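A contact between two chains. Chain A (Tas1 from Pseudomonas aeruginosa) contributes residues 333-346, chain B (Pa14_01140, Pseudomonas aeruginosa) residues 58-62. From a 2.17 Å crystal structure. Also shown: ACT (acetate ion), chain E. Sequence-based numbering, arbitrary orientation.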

# COMPACT_ATOMS: atom_id res chain seq x y z
N VAL A 333 11.61 0.27 -0.90
CA VAL A 333 10.91 1.53 -1.12
C VAL A 333 10.07 1.44 -2.39
O VAL A 333 10.58 1.04 -3.44
CB VAL A 333 11.89 2.71 -1.21
CG1 VAL A 333 11.10 4.00 -1.52
CG2 VAL A 333 12.72 2.85 0.09
N LYS A 334 8.80 1.83 -2.29
CA LYS A 334 7.91 1.95 -3.45
C LYS A 334 7.63 3.43 -3.70
O LYS A 334 7.04 4.11 -2.85
CB LYS A 334 6.60 1.19 -3.22
CG LYS A 334 5.56 1.41 -4.34
CD LYS A 334 4.58 0.24 -4.44
CE LYS A 334 3.86 0.02 -3.11
NZ LYS A 334 2.63 0.86 -3.01
N VAL A 335 8.03 3.93 -4.86
CA VAL A 335 7.76 5.30 -5.25
C VAL A 335 6.61 5.26 -6.25
O VAL A 335 6.73 4.68 -7.34
CB VAL A 335 8.99 6.00 -5.85
CG1 VAL A 335 8.57 7.33 -6.37
CG2 VAL A 335 10.09 6.15 -4.78
N ILE A 336 5.48 5.83 -5.87
CA ILE A 336 4.27 5.79 -6.68
C ILE A 336 4.16 7.11 -7.43
O ILE A 336 4.10 8.18 -6.82
CB ILE A 336 3.03 5.56 -5.80
CG1 ILE A 336 3.15 4.20 -5.12
CG2 ILE A 336 1.77 5.68 -6.61
CD1 ILE A 336 2.53 4.18 -3.72
N ASP A 337 4.11 7.05 -8.75
CA ASP A 337 3.73 8.27 -9.45
C ASP A 337 2.35 8.09 -10.06
O ASP A 337 1.88 6.97 -10.32
CB ASP A 337 4.75 8.66 -10.53
CG ASP A 337 4.68 7.77 -11.75
OD1 ASP A 337 4.87 6.54 -11.64
OD2 ASP A 337 4.43 8.32 -12.83
N GLY A 338 1.69 9.23 -10.27
CA GLY A 338 0.33 9.22 -10.76
C GLY A 338 0.16 8.71 -12.17
O GLY A 338 -0.98 8.49 -12.57
N ASN A 339 1.25 8.49 -12.91
CA ASN A 339 1.12 8.08 -14.31
C ASN A 339 1.07 6.57 -14.49
O ASN A 339 0.73 6.12 -15.59
CB ASN A 339 2.27 8.65 -15.15
CG ASN A 339 2.31 10.18 -15.13
OD1 ASN A 339 1.26 10.85 -15.22
ND2 ASN A 339 3.52 10.74 -14.95
N ALA A 340 1.36 5.79 -13.46
CA ALA A 340 1.30 4.33 -13.52
C ALA A 340 0.14 3.75 -12.72
O ALA A 340 -0.61 2.90 -13.23
CB ALA A 340 2.63 3.73 -13.03
N ASP A 341 -0.02 4.18 -11.48
CA ASP A 341 -1.16 3.77 -10.67
C ASP A 341 -2.48 4.02 -11.41
O ASP A 341 -2.74 5.17 -11.82
CB ASP A 341 -1.11 4.57 -9.37
CG ASP A 341 -2.31 4.34 -8.47
OD1 ASP A 341 -3.02 3.31 -8.61
OD2 ASP A 341 -2.54 5.19 -7.59
N PRO A 342 -3.34 3.00 -11.59
CA PRO A 342 -4.62 3.24 -12.28
C PRO A 342 -5.45 4.32 -11.61
O PRO A 342 -6.27 4.97 -12.28
CB PRO A 342 -5.33 1.88 -12.19
CG PRO A 342 -4.26 0.89 -11.87
CD PRO A 342 -3.27 1.63 -11.04
N LEU A 343 -5.28 4.52 -10.31
CA LEU A 343 -6.02 5.54 -9.59
C LEU A 343 -5.28 6.87 -9.49
O LEU A 343 -5.81 7.80 -8.88
CB LEU A 343 -6.34 5.03 -8.18
CG LEU A 343 -7.06 3.67 -8.07
CD1 LEU A 343 -7.53 3.45 -6.60
CD2 LEU A 343 -8.21 3.53 -9.01
N GLY A 344 -4.08 7.00 -10.05
CA GLY A 344 -3.43 8.30 -10.14
C GLY A 344 -2.89 8.85 -8.84
O GLY A 344 -2.52 10.03 -8.78
N TYR A 345 -2.78 8.02 -7.81
CA TYR A 345 -2.23 8.48 -6.54
C TYR A 345 -0.72 8.67 -6.67
O TYR A 345 -0.07 8.11 -7.56
CB TYR A 345 -2.59 7.46 -5.44
CG TYR A 345 -2.12 7.82 -4.03
CD1 TYR A 345 -1.22 7.00 -3.37
CD2 TYR A 345 -2.56 8.97 -3.40
CE1 TYR A 345 -0.77 7.31 -2.08
CE2 TYR A 345 -2.13 9.30 -2.12
CZ TYR A 345 -1.24 8.45 -1.47
OH TYR A 345 -0.79 8.75 -0.21
N SER A 346 -0.15 9.51 -5.80
CA SER A 346 1.31 9.63 -5.71
C SER A 346 1.73 9.71 -4.25
O SER A 346 0.97 10.17 -3.40
CB SER A 346 1.85 10.85 -6.49
OG SER A 346 1.16 12.04 -6.13
N ALA B 58 -1.49 -5.28 -5.77
CA ALA B 58 -0.74 -5.88 -6.87
C ALA B 58 -1.23 -5.37 -8.20
O ALA B 58 -0.43 -5.11 -9.11
CB ALA B 58 -0.85 -7.40 -6.80
N LEU B 59 -2.54 -5.15 -8.34
CA LEU B 59 -3.05 -4.58 -9.58
C LEU B 59 -2.55 -3.17 -9.78
O LEU B 59 -2.22 -2.77 -10.90
CB LEU B 59 -4.57 -4.57 -9.62
CG LEU B 59 -5.22 -5.94 -9.48
CD1 LEU B 59 -6.74 -5.84 -9.72
CD2 LEU B 59 -4.59 -6.90 -10.46
N ARG B 60 -2.48 -2.39 -8.69
CA ARG B 60 -2.16 -0.99 -8.89
C ARG B 60 -0.68 -0.80 -9.14
O ARG B 60 -0.29 0.05 -9.94
CB ARG B 60 -2.62 -0.15 -7.69
CG ARG B 60 -4.14 -0.05 -7.57
CD ARG B 60 -4.54 0.69 -6.30
NE ARG B 60 -4.02 2.06 -6.26
CZ ARG B 60 -4.15 2.84 -5.19
NH1 ARG B 60 -4.74 2.37 -4.08
NH2 ARG B 60 -3.67 4.07 -5.23
N PHE B 61 0.15 -1.59 -8.47
CA PHE B 61 1.57 -1.29 -8.40
C PHE B 61 2.46 -2.40 -8.95
O PHE B 61 3.67 -2.20 -9.03
CB PHE B 61 1.98 -0.98 -6.95
CG PHE B 61 1.07 0.03 -6.27
CD1 PHE B 61 0.90 1.31 -6.80
CD2 PHE B 61 0.43 -0.28 -5.08
CE1 PHE B 61 0.08 2.24 -6.17
CE2 PHE B 61 -0.41 0.65 -4.42
CZ PHE B 61 -0.59 1.91 -4.98
N GLY B 62 1.90 -3.57 -9.28
CA GLY B 62 2.67 -4.68 -9.79
C GLY B 62 2.79 -4.63 -11.30
O GLY B 62 2.41 -3.66 -11.96
C ACT E . -0.09 2.90 -0.50
O ACT E . 0.62 1.84 -0.47
OXT ACT E . -0.08 3.91 0.27
CH3 ACT E . -1.13 2.97 -1.66

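The contact centres on a two-pronged salt bridge. Arg B60 NE donates to Asp A341 OD1 at 2.8 Å, and Arg B60 NH2 donates to Asp A341 OD2, also at 2.8 Å. Both bonds are nearly straight, so carboxylate and guanidinium meet edge to edge. The CA-to-CB bond of Arg B60 points sideways; chi1 m and chi2 t extend the chain, and chi3 p turns it so that NE and NH2 both face the acid.

Asp A341, chi1 t, opens a type I turn that ends at Gly A344. Backbone amides also hold its carboxylate: Leu A343 N, inside the turn, donates to Asp A341 OD1 (3.1 Å), and Tyr A345 N, just after it, to Asp A341 OD2 (2.8 Å). Each oxygen thus serves one backbone amide and one arginine nitrogen. Gly A344 has positive phi, which favours glycine.

Leu A343, chi1 m and chi2 t, places CD1 over one guanidinium face, 3.7 Å from Arg B60 CZ. Pro A342 CD packs 3.8 Å from Arg B60 CB.

The CA-to-CB bond of Phe B61 points toward the chain A stretch, and chi1 is m. Lys A334 starts extended, then bends through chi3 p and chi4 near 87°. Its NZ sits over the Phe B61 ring, 3.5 Å from the centroid, in a cation-pi contact. Ile A336 CG1 adds apolar packing at 3.8 Å from Phe B61 CE1. Together the stretches bury 393 Å².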